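PDB 3G9K: capsule biosynthesis protein CapD proenzyme from Bacillus anthracis, which cleaves the poly-gamma-D-glutamate capsule and, as a transpeptidase, joins it through an amide bond to meso-diaminopimelic acid of the peptidoglycan. Local coordinates for residues Y130-F135 / T181-Q186; A44-I49 / G121-P126; L55-L60 / Q125-Y130. All coordinates share one frame; numbering follows the deposited sequence.

Interaction 1 (Y130-F135 / T181-Q186); sequences YAEKGF and TLKKIQ
Ala131 and Leu182 meet on the inner side of this helix pair, whereas Glu132 and Lys183 reach across its outer side. Within, the methyl CB of Ala131 faces the branch tip CD1 of Leu182 at 4.3 Å; both residues are buried. The short alanine reaches little of the way toward helix 176-188, and the longer leucine must span most of the gap, its side chain also packing on Ile128 and Ile65. Even here the touch is slight, for the nearest CA atoms, those of Ala131 and Leu182, are still 8.5 Å apart. Both helices belong to the large, N-terminal chain of an enzyme of the gamma-glutamyltransferase family, whose members have the Ntn-hydrolase fold, and the first of them ends here in a turn to a short strand. Gly134 leaves the helix with a positive phi of 107°, which glycine tolerates; the backbone of Phe135 then pairs with Leu173. Toward solvent the chemistry changes. Glu132 CG lies opposite the backbone N (chi1 -171°), but the chain then bends at chi2, and the carboxylate swings toward the other helix. Lys183 comes to it with an extended chain, almost at a right angle, so that only the ends of the two side chains engage. Lys183 NZ donates to Glu132 OE1 in a salt bridge modelled at 2.4 Å, a length too short to be taken literally. Long, flexible charged residues suit this rim, since their aliphatic stems can bridge two helices that are well apart while the charged groups remain near water.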
loop_
_atom_site.group_PDB
_atom_site.type_symbol
_atom_site.label_atom_id
_atom_site.label_comp_id
_atom_site.label_asym_id
_atom_site.label_seq_id
_atom_site.Cartn_x
_atom_site.Cartn_y
_atom_site.Cartn_z
ATOM N N TYR A 130 -16.312 -8.313 12.256
ATOM C CA TYR A 130 -15.082 -8.125 13.048
ATOM C C TYR A 130 -15.134 -6.889 13.930
ATOM O O TYR A 130 -14.648 -6.934 15.051
ATOM C CB TYR A 130 -13.824 -8.088 12.163
ATOM C CG TYR A 130 -13.478 -9.399 11.485
ATOM C CD1 TYR A 130 -13.249 -10.564 12.225
ATOM C CD2 TYR A 130 -13.320 -9.466 10.111
ATOM C CE1 TYR A 130 -12.924 -11.766 11.601
ATOM C CE2 TYR A 130 -13.001 -10.643 9.492
ATOM C CZ TYR A 130 -12.805 -11.797 10.234
ATOM O OH TYR A 130 -12.490 -12.980 9.591
ATOM N N ALA A 131 -15.779 -5.820 13.466
ATOM C CA ALA A 131 -16.004 -4.628 14.311
ATOM C C ALA A 131 -16.921 -4.981 15.502
ATOM O O ALA A 131 -16.604 -4.692 16.631
ATOM C CB ALA A 131 -16.611 -3.489 13.499
ATOM N N GLU A 132 -18.028 -5.652 15.213
ATOM C CA GLU A 132 -19.085 -5.856 16.189
ATOM C C GLU A 132 -18.782 -7.018 17.109
ATOM O O GLU A 132 -18.969 -6.904 18.323
ATOM C CB GLU A 132 -20.415 -6.154 15.509
ATOM C CG GLU A 132 -21.578 -6.158 16.470
ATOM C CD GLU A 132 -22.433 -4.910 16.353
ATOM O OE1 GLU A 132 -23.084 -4.764 15.287
ATOM O OE2 GLU A 132 -22.466 -4.091 17.323
ATOM N N LYS A 133 -18.339 -8.134 16.513
ATOM C CA LYS A 133 -18.041 -9.348 17.266
ATOM C C LYS A 133 -16.612 -9.387 17.787
ATOM O O LYS A 133 -16.344 -10.048 18.779
ATOM C CB LYS A 133 -18.323 -10.591 16.421
ATOM C CG LYS A 133 -19.710 -10.645 15.791
ATOM C CD LYS A 133 -20.805 -10.752 16.795
ATOM C CE LYS A 133 -22.166 -10.972 16.125
ATOM N NZ LYS A 133 -22.291 -12.334 15.473
ATOM N N GLY A 134 -15.681 -8.730 17.091
ATOM C CA GLY A 134 -14.309 -8.647 17.556
ATOM C C GLY A 134 -13.367 -9.507 16.739
ATOM O O GLY A 134 -13.794 -10.270 15.880
ATOM N N PHE A 135 -12.072 -9.337 16.999
ATOM C CA PHE A 135 -11.027 -10.181 16.414
ATOM C C PHE A 135 -9.856 -10.246 17.388
ATOM O O PHE A 135 -9.716 -9.395 18.249
ATOM C CB PHE A 135 -10.552 -9.611 15.074
ATOM C CG PHE A 135 -9.742 -8.380 15.214
ATOM C CD1 PHE A 135 -8.346 -8.428 15.147
ATOM C CD2 PHE A 135 -10.356 -7.162 15.417
ATOM C CE1 PHE A 135 -7.587 -7.289 15.292
ATOM C CE2 PHE A 135 -9.602 -6.021 15.561
ATOM C CZ PHE A 135 -8.211 -6.090 15.527
ATOM N N THR A 181 -20.745 2.975 12.620
ATOM C CA THR A 181 -20.414 3.754 11.441
ATOM C C THR A 181 -20.512 2.905 10.192
ATOM O O THR A 181 -21.085 3.330 9.187
ATOM C CB THR A 181 -19.008 4.418 11.554
ATOM O OG1 THR A 181 -18.979 5.244 12.733
ATOM C CG2 THR A 181 -18.607 5.281 10.255
ATOM N N LEU A 182 -19.902 1.727 10.237
ATOM C CA LEU A 182 -19.907 0.832 9.077
ATOM C C LEU A 182 -21.370 0.398 8.724
ATOM O O LEU A 182 -21.730 0.330 7.563
ATOM C CB LEU A 182 -19.012 -0.385 9.330
ATOM C CG LEU A 182 -17.511 -0.151 9.483
ATOM C CD1 LEU A 182 -16.770 -1.435 9.721
ATOM C CD2 LEU A 182 -16.888 0.555 8.211
ATOM N N LYS A 183 -22.190 0.129 9.725
ATOM C CA LYS A 183 -23.593 -0.198 9.461
ATOM C C LYS A 183 -24.332 0.975 8.818
ATOM O O LYS A 183 -25.164 0.774 7.932
ATOM C CB LYS A 183 -24.272 -0.671 10.758
ATOM C CG LYS A 183 -23.845 -2.083 11.122
ATOM C CD LYS A 183 -24.228 -2.458 12.556
ATOM C CE LYS A 183 -24.341 -3.934 12.702
ATOM N NZ LYS A 183 -25.062 -4.292 13.976
ATOM N N LYS A 184 -23.981 2.221 9.194
ATOM C CA LYS A 184 -24.597 3.410 8.577
ATOM C C LYS A 184 -24.221 3.532 7.118
ATOM O O LYS A 184 -25.045 3.848 6.277
ATOM C CB LYS A 184 -24.184 4.698 9.316
ATOM C CG LYS A 184 -25.172 5.881 9.103
ATOM C CD LYS A 184 -24.832 7.021 10.055
ATOM C CE LYS A 184 -25.913 8.093 10.145
ATOM N NZ LYS A 184 -26.138 8.897 8.947
ATOM N N ILE A 185 -22.953 3.303 6.831
ATOM C CA ILE A 185 -22.466 3.274 5.456
ATOM C C ILE A 185 -23.151 2.103 4.691
ATOM O O ILE A 185 -23.505 2.240 3.518
ATOM C CB ILE A 185 -20.932 3.101 5.442
ATOM C CG1 ILE A 185 -20.225 4.348 5.960
ATOM C CG2 ILE A 185 -20.423 2.722 4.057
ATOM C CD1 ILE A 185 -18.755 4.139 6.275
ATOM N N GLN A 186 -23.301 0.959 5.354
ATOM C CA GLN A 186 -23.943 -0.222 4.742
ATOM C C GLN A 186 -25.387 0.135 4.321
ATOM O O GLN A 186 -25.820 -0.235 3.231
ATOM C CB GLN A 186 -23.920 -1.404 5.680
ATOM C CG GLN A 186 -24.580 -2.686 5.124
ATOM C CD GLN A 186 -24.526 -3.762 6.143
ATOM O OE1 GLN A 186 -25.001 -3.569 7.249
ATOM N NE2 GLN A 186 -23.922 -4.895 5.802
#

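Interaction 2 (A44-I49 / G121-P126); sequences AVDAAI and GELLQP
Asp46 is the first residue along 44-49 to touch Leu123, and it does so with its backbone and its side chain together. Its carbonyl O lies 3.9 Å from Leu123 CD2, and its OD1 lies 4.0 Å from the other methyl, CD1, so one methyl of the leucine fork meets the backbone and the other the carboxylate, the side chains crossing at a slant. The carboxylate itself is spent elsewhere: OD1 accepts from the backbone N of Ser117 and OD2 from that of Leu118, in the turn leading into helix 120-133. Ala47, next in line, turns away toward Val37 and Leu38 of helix 28-39 and toward Ile6 of the enzyme's other chain, where a small residue suits close packing. One helical turn after Asp46, Ile49 directs its side chain at Leu123 again. With CG1 beside its backbone N (chi1 -69°), Ile49 offers two surfaces: CG2 rests on Leu123 CB at 4.0 Å, and CD1 meets Leu123 CD1 at 4.1 Å. The backbones come close, with 6.7 Å between the CA atoms of Ile49 and Leu123. His112 of helix 104-115 also packs on both. No hydrogen bond links the two segments: Ile49 and Leu123 cohere by apolar packing and Asp46 adds van der Waals contact with the leucine methyls, while its buried carboxylate, gripped by two backbone N-H groups, ties helix 44-58 to the turn between helices 104-115 and 120-133.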
loop_
_atom_site.group_PDB
_atom_site.type_symbol
_atom_site.label_atom_id
_atom_site.label_comp_id
_atom_site.label_asym_id
_atom_site.label_seq_id
_atom_site.Cartn_x
_atom_site.Cartn_y
_atom_site.Cartn_z
ATOM N N ALA A 44 -12.257 -10.119 -8.630
ATOM C CA ALA A 44 -11.117 -9.500 -7.914
ATOM C C ALA A 44 -11.549 -8.195 -7.252
ATOM O O ALA A 44 -11.153 -7.928 -6.111
ATOM C CB ALA A 44 -9.932 -9.266 -8.855
ATOM N N VAL A 45 -12.384 -7.407 -7.950
ATOM C CA VAL A 45 -12.850 -6.094 -7.426
ATOM C C VAL A 45 -13.711 -6.285 -6.191
ATOM O O VAL A 45 -13.452 -5.676 -5.154
ATOM C CB VAL A 45 -13.520 -5.239 -8.510
ATOM C CG1 VAL A 45 -14.152 -3.931 -7.961
ATOM C CG2 VAL A 45 -12.503 -4.888 -9.543
ATOM N N ASP A 46 -14.714 -7.136 -6.270
ATOM C CA ASP A 46 -15.510 -7.439 -5.068
ATOM C C ASP A 46 -14.698 -7.892 -3.848
ATOM O O ASP A 46 -14.903 -7.424 -2.709
ATOM C CB ASP A 46 -16.530 -8.496 -5.423
ATOM C CG ASP A 46 -17.644 -7.956 -6.301
ATOM O OD1 ASP A 46 -17.703 -6.735 -6.563
ATOM O OD2 ASP A 46 -18.479 -8.769 -6.707
ATOM N N ALA A 47 -13.787 -8.838 -4.063
ATOM C CA ALA A 47 -12.865 -9.258 -3.020
ATOM C C ALA A 47 -11.996 -8.105 -2.500
ATOM O O ALA A 47 -11.694 -8.055 -1.327
ATOM C CB ALA A 47 -11.974 -10.405 -3.514
ATOM N N ALA A 48 -11.559 -7.214 -3.379
ATOM C CA ALA A 48 -10.708 -6.083 -2.976
ATOM C C ALA A 48 -11.464 -5.101 -2.043
ATOM O O ALA A 48 -10.898 -4.544 -1.109
ATOM C CB ALA A 48 -10.202 -5.327 -4.240
ATOM N N ILE A 49 -12.761 -4.936 -2.277
ATOM C CA ILE A 49 -13.579 -4.067 -1.443
ATOM C C ILE A 49 -13.730 -4.700 -0.081
ATOM O O ILE A 49 -13.600 -4.028 0.973
ATOM C CB ILE A 49 -14.983 -3.818 -2.062
ATOM C CG1 ILE A 49 -14.839 -2.955 -3.310
ATOM C CG2 ILE A 49 -15.921 -3.228 -1.013
ATOM C CD1 ILE A 49 -16.077 -2.890 -4.265
ATOM N N GLY A 121 -23.808 -3.904 0.175
ATOM C CA GLY A 121 -24.114 -4.318 1.513
ATOM C C GLY A 121 -23.406 -5.581 1.920
ATOM O O GLY A 121 -22.833 -5.668 2.961
ATOM N N GLU A 122 -23.474 -6.570 1.068
ATOM C CA GLU A 122 -22.839 -7.867 1.308
ATOM C C GLU A 122 -21.330 -7.755 1.533
ATOM O O GLU A 122 -20.751 -8.442 2.371
ATOM C CB GLU A 122 -23.002 -8.805 0.103
ATOM C CG GLU A 122 -24.374 -9.198 -0.279
ATOM C CD GLU A 122 -24.404 -10.124 -1.510
ATOM O OE1 GLU A 122 -23.343 -10.663 -1.927
ATOM O OE2 GLU A 122 -25.488 -10.323 -2.061
ATOM N N LEU A 123 -20.699 -6.918 0.730
ATOM C CA LEU A 123 -19.259 -6.713 0.792
ATOM C C LEU A 123 -18.738 -6.036 2.075
ATOM O O LEU A 123 -17.602 -6.286 2.460
ATOM C CB LEU A 123 -18.851 -5.933 -0.431
ATOM C CG LEU A 123 -19.257 -6.529 -1.788
ATOM C CD1 LEU A 123 -18.777 -5.613 -2.930
ATOM C CD2 LEU A 123 -18.726 -7.975 -2.028
ATOM N N LEU A 124 -19.590 -5.238 2.757
ATOM C CA LEU A 124 -19.218 -4.576 4.006
ATOM C C LEU A 124 -19.401 -5.477 5.196
ATOM O O LEU A 124 -18.842 -5.220 6.250
ATOM C CB LEU A 124 -20.038 -3.284 4.194
ATOM C CG LEU A 124 -19.423 -2.008 3.604
ATOM C CD1 LEU A 124 -19.260 -2.117 2.131
ATOM C CD2 LEU A 124 -20.280 -0.764 3.952
ATOM N N GLN A 125 -20.193 -6.544 5.035
ATOM C CA GLN A 125 -20.587 -7.344 6.175
ATOM C C GLN A 125 -19.425 -8.040 6.883
ATOM O O GLN A 125 -19.399 -8.069 8.090
ATOM C CB GLN A 125 -21.710 -8.355 5.826
ATOM C CG GLN A 125 -22.399 -8.920 7.057
ATOM C CD GLN A 125 -23.200 -7.878 7.808
ATOM O OE1 GLN A 125 -23.969 -7.126 7.217
ATOM N NE2 GLN A 125 -23.025 -7.832 9.088
ATOM N N PRO A 126 -18.481 -8.641 6.152
ATOM C CA PRO A 126 -17.393 -9.247 6.947
ATOM C C PRO A 126 -16.645 -8.272 7.886
ATOM O O PRO A 126 -16.354 -8.604 9.025
ATOM C CB PRO A 126 -16.473 -9.815 5.874
ATOM C CG PRO A 126 -17.385 -10.096 4.732
ATOM C CD PRO A 126 -18.304 -8.896 4.723
#

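Interaction 3 (L55-L60 / Q125-Y130); sequences LGVVEL and QPAINY
Val57 sets both of its methyl groups against helix 120-133, one on each of two successive turns. CG2 packs over Ala127, 3.7 Å from the carbonyl O and 4.0 Å from CB, while CG1, placed opposite the backbone N of Val57 (chi1 171°), lies 3.8 Å from Tyr130 CB. Val58 adds its own CG1, which approaches Tyr130 obliquely, 4.0 Å from both CB and CG of the tyrosine. Beta-branched valines suit this place because their methyls start right at the backbone, and Ala127 is small enough for the helices to come within 6.3 Å, measured between the CA atoms of Val57 and Ala127.

In the next shell, the Tyr130 hydroxyl makes a weak hydrogen bond to Glu33 OE2 of helix 28-39. Helix 44-58 is finishing here: the carbonyl O of Val57 accepts from Gln175 NE2, and Glu59 already departs from helical angles. Around the pair, Leu182 of helix 176-188 touches Val57, Leu29 of helix 28-39 packs on both Val58 and Tyr130, and Phe135 of strand 135-136 lies against the same two residues.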
loop_
_atom_site.group_PDB
_atom_site.type_symbol
_atom_site.label_atom_id
_atom_site.label_comp_id
_atom_site.label_asym_id
_atom_site.label_seq_id
_atom_site.Cartn_x
_atom_site.Cartn_y
_atom_site.Cartn_z
ATOM N N LEU A 55 -9.285 -4.861 6.489
ATOM C CA LEU A 55 -7.988 -4.302 6.845
ATOM C C LEU A 55 -8.203 -3.042 7.672
ATOM O O LEU A 55 -7.512 -2.847 8.684
ATOM C CB LEU A 55 -7.135 -4.034 5.598
ATOM C CG LEU A 55 -6.493 -5.283 4.976
ATOM C CD1 LEU A 55 -5.912 -4.874 3.647
ATOM C CD2 LEU A 55 -5.464 -5.929 5.903
ATOM N N GLY A 56 -9.195 -2.228 7.314
ATOM C CA GLY A 56 -9.527 -1.016 8.101
ATOM C C GLY A 56 -9.975 -1.355 9.501
ATOM O O GLY A 56 -9.857 -0.558 10.460
ATOM N N VAL A 57 -10.511 -2.556 9.657
ATOM C CA VAL A 57 -10.955 -2.988 10.996
ATOM C C VAL A 57 -9.858 -3.707 11.785
ATOM O O VAL A 57 -9.596 -3.402 12.948
ATOM C CB VAL A 57 -12.212 -3.888 10.884
ATOM C CG1 VAL A 57 -12.532 -4.494 12.231
ATOM C CG2 VAL A 57 -13.404 -3.085 10.355
ATOM N N VAL A 58 -9.216 -4.684 11.166
ATOM C CA VAL A 58 -8.300 -5.563 11.888
ATOM C C VAL A 58 -6.845 -5.098 11.811
ATOM O O VAL A 58 -5.990 -5.556 12.597
ATOM C CB VAL A 58 -8.428 -7.051 11.389
ATOM C CG1 VAL A 58 -9.889 -7.544 11.501
ATOM C CG2 VAL A 58 -7.914 -7.198 9.932
ATOM N N GLU A 59 -6.536 -4.257 10.831
ATOM C CA GLU A 59 -5.201 -3.709 10.688
ATOM C C GLU A 59 -5.284 -2.177 10.745
ATOM O O GLU A 59 -4.708 -1.483 9.933
ATOM C CB GLU A 59 -4.566 -4.156 9.378
ATOM C CG GLU A 59 -3.090 -3.997 9.430
ATOM C CD GLU A 59 -2.424 -4.239 8.089
ATOM O OE1 GLU A 59 -2.945 -3.745 7.065
ATOM O OE2 GLU A 59 -1.382 -4.924 8.079
ATOM N N LEU A 60 -6.035 -1.707 11.730
ATOM C CA LEU A 60 -6.521 -0.329 11.851
ATOM C C LEU A 60 -5.462 0.750 11.978
ATOM O O LEU A 60 -5.709 1.924 11.620
ATOM C CB LEU A 60 -7.494 -0.272 13.032
ATOM C CG LEU A 60 -6.882 -0.563 14.410
ATOM C CD1 LEU A 60 -6.749 0.810 15.168
ATOM C CD2 LEU A 60 -7.684 -1.566 15.223
ATOM N N GLN A 125 -20.193 -6.544 5.035
ATOM C CA GLN A 125 -20.587 -7.344 6.175
ATOM C C GLN A 125 -19.425 -8.040 6.883
ATOM O O GLN A 125 -19.399 -8.069 8.090
ATOM C CB GLN A 125 -21.710 -8.355 5.826
ATOM C CG GLN A 125 -22.399 -8.920 7.057
ATOM C CD GLN A 125 -23.200 -7.878 7.808
ATOM O OE1 GLN A 125 -23.969 -7.126 7.217
ATOM N NE2 GLN A 125 -23.025 -7.832 9.088
ATOM N N PRO A 126 -18.481 -8.641 6.152
ATOM C CA PRO A 126 -17.393 -9.247 6.947
ATOM C C PRO A 126 -16.645 -8.272 7.886
ATOM O O PRO A 126 -16.354 -8.604 9.025
ATOM C CB PRO A 126 -16.473 -9.815 5.874
ATOM C CG PRO A 126 -17.385 -10.096 4.732
ATOM C CD PRO A 126 -18.304 -8.896 4.723
ATOM N N ALA A 127 -16.336 -7.080 7.382
ATOM C CA ALA A 127 -15.707 -6.050 8.200
ATOM C C ALA A 127 -16.579 -5.705 9.411
ATOM O O ALA A 127 -16.075 -5.635 10.515
ATOM C CB ALA A 127 -15.451 -4.813 7.395
ATOM N N ILE A 128 -17.877 -5.518 9.179
ATOM C CA ILE A 128 -18.836 -5.186 10.203
ATOM C C ILE A 128 -18.816 -6.253 11.294
ATOM O O ILE A 128 -18.856 -5.914 12.453
ATOM C CB ILE A 128 -20.265 -4.984 9.627
ATOM C CG1 ILE A 128 -20.368 -3.690 8.801
ATOM C CG2 ILE A 128 -21.299 -4.980 10.714
ATOM C CD1 ILE A 128 -21.667 -3.616 7.963
ATOM N N ASN A 129 -18.713 -7.535 10.913
ATOM C CA ASN A 129 -18.702 -8.642 11.885
ATOM C C ASN A 129 -17.486 -8.589 12.823
ATOM O O ASN A 129 -17.595 -8.770 14.040
ATOM C CB ASN A 129 -18.718 -9.998 11.145
ATOM C CG ASN A 129 -20.052 -10.305 10.434
ATOM O OD1 ASN A 129 -20.092 -11.191 9.555
ATOM N ND2 ASN A 129 -21.124 -9.603 10.804
ATOM N N TYR A 130 -16.312 -8.313 12.256
ATOM C CA TYR A 130 -15.082 -8.125 13.048
ATOM C C TYR A 130 -15.134 -6.889 13.930
ATOM O O TYR A 130 -14.648 -6.934 15.051
ATOM C CB TYR A 130 -13.824 -8.088 12.163
ATOM C CG TYR A 130 -13.478 -9.399 11.485
ATOM C CD1 TYR A 130 -13.249 -10.564 12.225
ATOM C CD2 TYR A 130 -13.320 -9.466 10.111
ATOM C CE1 TYR A 130 -12.924 -11.766 11.601
ATOM C CE2 TYR A 130 -13.001 -10.643 9.492
ATOM C CZ TYR A 130 -12.805 -11.797 10.234
ATOM O OH TYR A 130 -12.490 -12.980 9.591
#

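In the fold
Helix 120-133 takes part in all three contacts. Interactions 2 and 3 join it to the early and late turns of helix 44-58 and are buried and mainly apolar, without cross-segment hydrogen bonds. Interaction 1 pairs its last turn with helix 176-188 instead; being only partly buried, it combines one apolar touch with a charge pair at the surface. The centres of interactions 1 and 3 are about 7 Å apart, and they share Tyr130. Interactions 1 and 2 are also connected, since Gln186 probably bonds to Gln125 and to the carbonyl of Gly121, while Ile185 packs on Leu124. The three helices thus pack against one another, helix 120-133 burying more surface in either contact with helix 44-58 than in interaction 1.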